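Local structure of VipE (Legionella pneumophila subsp. pneumophila str. Philadelphia 1, 4QN8) at residues Asp64-Ile69 with Ser101-Ala106; Pro71-Glu76 with Lys105-Phe110. The protein is an effector of Legionella pneumophila of unestablished molecular function, represented here by its all-helical N-terminal part, and probably acts inside the host cell. All blocks are in the same frame, centred on the assembly; numbering follows the deposited sequence.

Contact 1: residues Asp64-Ile69 with Ser101-Ala106; sequences DFVLTI and SSLEKA. With BME (beta-mercaptoethanol), chain D.
Val66 reaches across to helix 103-114 with one methyl, CG2, which meets Leu103 and Ala106, about one turn apart on that helix. Its CG2 lies 3.7 Å from CB of Ala106 and 3.8 Å from CD1 of Leu103. The valine torsion (chi1 174°) places CG1 anti to the backbone N and CG2 beside it, and CG2 is the branch that faces both partners. A short beta-branched residue suits this spot because it holds a methyl close to its own helix, with a single torsion to order, where the helices run close. Ala106 answers with a single methyl, small enough to let the two helix backbones come near: the CA atoms of Val66 and Ala106 are 6.9 Å apart.

Leu103 stands in the first turn of its helix, and its CD1 branch does the touching. Besides Val66, this methyl approaches the Phe65 ring obliquely, with CD1 3.9 Å from Phe65 CD2. The same ring also touches Leu11 and Ile12 of helix 6-20 and packs edge-to-face with Phe38. Just before Leu103 the chain is fixed by an N-cap, in which Ser102 OG accepts from Lys105 N at 3.1 Å. Apart from this packing, Ser101 OG is hydrogen-bonded at 2.6 Å to O1 of a beta-mercaptoethanol, probably from the crystallisation liquor. The whole is the apolar interface of two packed helices, 58-69 and 103-114, in the buried centre of an all-helical domain.

Contact 2: residues Pro71-Glu76 with Lys105-Phe110; sequences PTLDSE and KAFLAF
Pro71 and Leu73 lie in the short connection between helix 58-69 and helix 75-88, and they pack on Phe110 and Phe107 of helix 103-114: the connection between two consecutive helices is set against a third helix of an all-helical fold. The contacts are wholly apolar. Phe107 and Phe110 stand three residues apart, so both rings leave the same side of their helix and each meets one residue of the connection. Leu73 brings its CD1 methyl obliquely to the Phe107 ring, CD1 lying 3.8 Å from CE2, and the two side chains cross at about a right angle. A leucine suits the place because its branched end can extend from the connection into the buried layer, where Phe107 also touches Leu78, Thr82 and Met85 of helix 75-88.

Pro71 is the more open partner, and its ring, held rigid by the backbone, offers a fixed apolar surface. Phe110 has CG anti to the backbone N (chi1 -177°), which extends the ring outward until its far atom CZ comes to the proline. The Phe110 ring also packs edge-to-face with His114 and with Phe153.

Among the polar interactions of the connection, Thr72 OG1 bonds to Ile69 O, and Asp74, the N-cap of helix 75-88, caps Ile77 N through OD1. At the proline, Phe110 CZ is 3.9 Å from Pro71 N and 4.1 Å from Pro71 CD.

Helix 103-114 serves both contacts, meeting helix 58-69 in contact 1 and the connection that follows it in contact 2. Contact 1 is the more central: its centre lies about 4 Å from the centre of the chain, against about 8 Å for that of contact 2, and all its touching residues are buried, whereas contact 2 includes the exposed Pro71. Both are apolar, but contact 1 relies mainly on aliphatic methyls and contact 2 on two phenylalanine rings. They merge through Val66, whose CG1 is 3.6 Å from Phe110 CB and whose CG2 is 3.7 Å from Phe107 CD1. The two contacts thus form one continuous apolar layer running from the centre outward.

Contact 1: residues Asp64-Ile69 with Ser101-Ala106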
loop_
_atom_site.group_PDB
_atom_site.type_symbol
_atom_site.label_atom_id
_atom_site.label_comp_id
_atom_site.label_asym_id
_atom_site.label_seq_id
_atom_site.Cartn_x
_atom_site.Cartn_y
_atom_site.Cartn_z
ATOM N N ASP A 64 -5.985 -5.731 -3.497
ATOM C CA ASP A 64 -6.903 -5.736 -4.634
ATOM C C ASP A 64 -6.997 -4.331 -5.227
ATOM O O ASP A 64 -6.997 -4.158 -6.452
ATOM C CB ASP A 64 -8.273 -6.274 -4.204
ATOM C CG ASP A 64 -9.199 -6.546 -5.381
ATOM O OD1 ASP A 64 -8.911 -7.473 -6.175
ATOM O OD2 ASP A 64 -10.218 -5.838 -5.507
ATOM N N PHE A 65 -7.058 -3.329 -4.353
ATOM C CA PHE A 65 -7.135 -1.926 -4.789
ATOM C C PHE A 65 -5.888 -1.513 -5.559
ATOM O O PHE A 65 -5.982 -0.934 -6.643
ATOM C CB PHE A 65 -7.319 -1.011 -3.580
ATOM C CG PHE A 65 -7.393 0.453 -3.917
ATOM C CD1 PHE A 65 -8.600 1.039 -4.258
ATOM C CD2 PHE A 65 -6.253 1.249 -3.847
ATOM C CE1 PHE A 65 -8.676 2.409 -4.542
ATOM C CE2 PHE A 65 -6.314 2.603 -4.143
ATOM C CZ PHE A 65 -7.532 3.183 -4.491
ATOM N N VAL A 66 -4.715 -1.817 -5.013
ATOM C CA VAL A 66 -3.473 -1.465 -5.689
ATOM C C VAL A 66 -3.337 -2.253 -6.990
ATOM O O VAL A 66 -2.918 -1.709 -8.014
ATOM C CB VAL A 66 -2.268 -1.690 -4.765
ATOM C CG1 VAL A 66 -0.956 -1.456 -5.520
ATOM C CG2 VAL A 66 -2.383 -0.759 -3.557
ATOM N N LEU A 67 -3.742 -3.522 -6.969
ATOM C CA LEU A 67 -3.676 -4.369 -8.172
ATOM C C LEU A 67 -4.498 -3.779 -9.315
ATOM O O LEU A 67 -4.235 -4.030 -10.504
ATOM C CB LEU A 67 -4.203 -5.769 -7.848
ATOM C CG LEU A 67 -3.994 -6.898 -8.849
ATOM C CD1 LEU A 67 -2.501 -7.144 -9.026
ATOM C CD2 LEU A 67 -4.671 -8.156 -8.346
ATOM N N THR A 68 -5.487 -2.977 -8.945
ATOM C CA THR A 68 -6.432 -2.392 -9.889
ATOM C C THR A 68 -5.996 -1.010 -10.379
ATOM O O THR A 68 -6.054 -0.720 -11.581
ATOM C CB THR A 68 -7.858 -2.311 -9.247
ATOM O OG1 THR A 68 -8.256 -3.619 -8.816
ATOM C CG2 THR A 68 -8.881 -1.785 -10.239
ATOM N N ILE A 69 -5.557 -0.157 -9.455
ATOM C CA ILE A 69 -5.135 1.194 -9.818
ATOM C C ILE A 69 -3.680 1.259 -10.312
ATOM O O ILE A 69 -3.345 2.039 -11.220
ATOM C CB ILE A 69 -5.367 2.201 -8.649
ATOM C CG1 ILE A 69 -5.155 3.646 -9.108
ATOM C CG2 ILE A 69 -4.449 1.918 -7.479
ATOM C CD1 ILE A 69 -6.210 4.146 -10.063
ATOM N N SER A 101 -1.428 -3.470 8.103
ATOM C CA SER A 101 -1.815 -3.546 6.696
ATOM C C SER A 101 -2.212 -2.153 6.273
ATOM O O SER A 101 -3.162 -1.590 6.814
ATOM C CB SER A 101 -2.997 -4.500 6.502
ATOM O OG SER A 101 -2.716 -5.785 7.048
ATOM N N SER A 102 -1.493 -1.587 5.309
ATOM C CA SER A 102 -1.693 -0.191 4.943
ATOM C C SER A 102 -1.494 0.072 3.464
ATOM O O SER A 102 -0.782 -0.664 2.776
ATOM C CB SER A 102 -0.725 0.697 5.713
ATOM O OG SER A 102 0.581 0.527 5.199
ATOM N N LEU A 103 -2.097 1.156 2.987
ATOM C CA LEU A 103 -1.991 1.505 1.572
ATOM C C LEU A 103 -0.566 1.892 1.191
ATOM O O LEU A 103 -0.098 1.573 0.086
ATOM C CB LEU A 103 -2.951 2.645 1.235
ATOM C CG LEU A 103 -3.045 2.982 -0.252
ATOM C CD1 LEU A 103 -3.595 1.794 -1.091
ATOM C CD2 LEU A 103 -3.933 4.202 -0.448
ATOM N N GLU A 104 0.122 2.579 2.098
ATOM C CA GLU A 104 1.495 2.981 1.824
ATOM C C GLU A 104 2.415 1.768 1.704
ATOM O O GLU A 104 3.306 1.763 0.859
ATOM C CB GLU A 104 2.016 4.007 2.837
ATOM C CG GLU A 104 2.199 3.486 4.265
ATOM C CD GLU A 104 0.981 3.734 5.150
ATOM O OE1 GLU A 104 -0.145 3.905 4.604
ATOM O OE2 GLU A 104 1.150 3.750 6.388
ATOM N N LYS A 105 2.194 0.741 2.528
ATOM C CA LYS A 105 2.971 -0.493 2.410
ATOM C C LYS A 105 2.685 -1.179 1.071
ATOM O O LYS A 105 3.605 -1.661 0.386
ATOM C CB LYS A 105 2.699 -1.462 3.571
ATOM C CG LYS A 105 3.354 -2.826 3.342
ATOM C CD LYS A 105 3.620 -3.581 4.638
ATOM C CE LYS A 105 2.341 -4.127 5.241
ATOM N NZ LYS A 105 2.637 -4.795 6.563
ATOM N N ALA A 106 1.422 -1.203 0.672
ATOM C CA ALA A 106 1.080 -1.869 -0.582
ATOM C C ALA A 106 1.597 -1.141 -1.821
ATOM O O ALA A 106 2.057 -1.778 -2.766
ATOM C CB ALA A 106 -0.408 -2.119 -0.693
HETATM C C1 BME D . -3.318 -5.083 10.141
HETATM C C2 BME D . -4.213 -3.858 10.061
HETATM O O1 BME D . -3.845 -6.111 9.333
HETATM S S2 BME D . -3.628 -2.523 11.118
#

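Contact 2: residues Pro71-Glu76 with Lys105-Phe110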
loop_
_atom_site.group_PDB
_atom_site.type_symbol
_atom_site.label_atom_id
_atom_site.label_comp_id
_atom_site.label_asym_id
_atom_site.label_seq_id
_atom_site.Cartn_x
_atom_site.Cartn_y
_atom_site.Cartn_z
ATOM N N PRO A 71 -1.734 -0.599 -12.259
ATOM C CA PRO A 71 -1.430 -0.734 -13.688
ATOM C C PRO A 71 -1.836 0.486 -14.518
ATOM O O PRO A 71 -1.451 0.560 -15.675
ATOM C CB PRO A 71 -2.267 -1.948 -14.108
ATOM C CG PRO A 71 -2.434 -2.733 -12.864
ATOM C CD PRO A 71 -2.587 -1.702 -11.782
ATOM N N THR A 72 -2.587 1.423 -13.940
ATOM C CA THR A 72 -2.935 2.649 -14.651
ATOM C C THR A 72 -1.902 3.766 -14.455
ATOM O O THR A 72 -1.993 4.819 -15.096
ATOM C CB THR A 72 -4.340 3.157 -14.283
ATOM O OG1 THR A 72 -4.303 3.847 -13.031
ATOM C CG2 THR A 72 -5.311 1.993 -14.200
ATOM N N LEU A 73 -0.917 3.525 -13.591
ATOM C CA LEU A 73 0.039 4.567 -13.207
ATOM C C LEU A 73 1.345 4.531 -14.002
ATOM O O LEU A 73 1.990 3.490 -14.119
ATOM C CB LEU A 73 0.383 4.470 -11.717
ATOM C CG LEU A 73 -0.801 4.519 -10.759
ATOM C CD1 LEU A 73 -0.272 4.419 -9.319
ATOM C CD2 LEU A 73 -1.574 5.803 -10.970
ATOM N N ASP A 74 1.719 5.692 -14.531
ATOM C CA ASP A 74 3.050 5.946 -15.062
ATOM C C ASP A 74 4.058 5.689 -13.922
ATOM O O ASP A 74 3.737 5.928 -12.744
ATOM C CB ASP A 74 3.065 7.392 -15.588
ATOM C CG ASP A 74 4.445 7.986 -15.688
ATOM O OD1 ASP A 74 4.960 8.468 -14.651
ATOM O OD2 ASP A 74 5.001 8.025 -16.806
ATOM N N SER A 75 5.245 5.161 -14.232
ATOM C CA SER A 75 6.158 4.744 -13.145
ATOM C C SER A 75 6.586 5.898 -12.242
ATOM O O SER A 75 6.687 5.739 -11.019
ATOM C CB SER A 75 7.384 3.993 -13.667
ATOM O OG SER A 75 8.165 4.774 -14.567
ATOM N N GLU A 76 6.850 7.054 -12.841
ATOM C CA GLU A 76 7.210 8.230 -12.046
ATOM C C GLU A 76 6.027 8.792 -11.257
ATOM O O GLU A 76 6.216 9.277 -10.144
ATOM C CB GLU A 76 7.884 9.313 -12.898
ATOM C CG GLU A 76 9.320 8.976 -13.319
ATOM C CD GLU A 76 10.355 9.117 -12.202
ATOM O OE1 GLU A 76 9.969 9.259 -11.021
ATOM O OE2 GLU A 76 11.568 9.080 -12.513
ATOM N N LYS A 105 2.194 0.741 2.528
ATOM C CA LYS A 105 2.971 -0.493 2.410
ATOM C C LYS A 105 2.685 -1.179 1.071
ATOM O O LYS A 105 3.605 -1.661 0.386
ATOM C CB LYS A 105 2.699 -1.462 3.571
ATOM C CG LYS A 105 3.354 -2.826 3.342
ATOM C CD LYS A 105 3.620 -3.581 4.638
ATOM C CE LYS A 105 2.341 -4.127 5.241
ATOM N NZ LYS A 105 2.637 -4.795 6.563
ATOM N N ALA A 106 1.422 -1.203 0.672
ATOM C CA ALA A 106 1.080 -1.869 -0.582
ATOM C C ALA A 106 1.597 -1.141 -1.821
ATOM O O ALA A 106 2.057 -1.778 -2.766
ATOM C CB ALA A 106 -0.408 -2.119 -0.693
ATOM N N PHE A 107 1.512 0.186 -1.829
ATOM C CA PHE A 107 2.050 0.959 -2.942
ATOM C C PHE A 107 3.561 0.761 -3.052
ATOM O O PHE A 107 4.092 0.591 -4.161
ATOM C CB PHE A 107 1.723 2.442 -2.768
ATOM C CG PHE A 107 0.609 2.919 -3.650
ATOM C CD1 PHE A 107 -0.691 2.485 -3.452
ATOM C CD2 PHE A 107 0.868 3.806 -4.675
ATOM C CE1 PHE A 107 -1.715 2.918 -4.270
ATOM C CE2 PHE A 107 -0.155 4.250 -5.500
ATOM C CZ PHE A 107 -1.450 3.793 -5.296
ATOM N N LEU A 108 4.253 0.778 -1.918
ATOM C CA LEU A 108 5.705 0.560 -1.926
ATOM C C LEU A 108 6.038 -0.830 -2.465
ATOM O O LEU A 108 6.942 -0.987 -3.291
ATOM C CB LEU A 108 6.301 0.751 -0.520
ATOM C CG LEU A 108 7.797 0.479 -0.302
ATOM C CD1 LEU A 108 8.657 1.341 -1.211
ATOM C CD2 LEU A 108 8.160 0.772 1.154
ATOM N N ALA A 109 5.306 -1.839 -1.993
ATOM C CA ALA A 109 5.492 -3.213 -2.469
ATOM C C ALA A 109 5.232 -3.352 -3.968
ATOM O O ALA A 109 5.906 -4.121 -4.652
ATOM C CB ALA A 109 4.605 -4.173 -1.694
ATOM N N PHE A 110 4.248 -2.627 -4.475
ATOM C CA PHE A 110 3.913 -2.716 -5.889
ATOM C C PHE A 110 5.031 -2.091 -6.703
ATOM O O PHE A 110 5.438 -2.617 -7.750
ATOM C CB PHE A 110 2.599 -1.990 -6.143
ATOM C CG PHE A 110 2.119 -2.076 -7.556
ATOM C CD1 PHE A 110 1.360 -3.160 -7.977
ATOM C CD2 PHE A 110 2.421 -1.074 -8.462
ATOM C CE1 PHE A 110 0.900 -3.236 -9.285
ATOM C CE2 PHE A 110 1.959 -1.138 -9.774
ATOM C CZ PHE A 110 1.198 -2.224 -10.185
#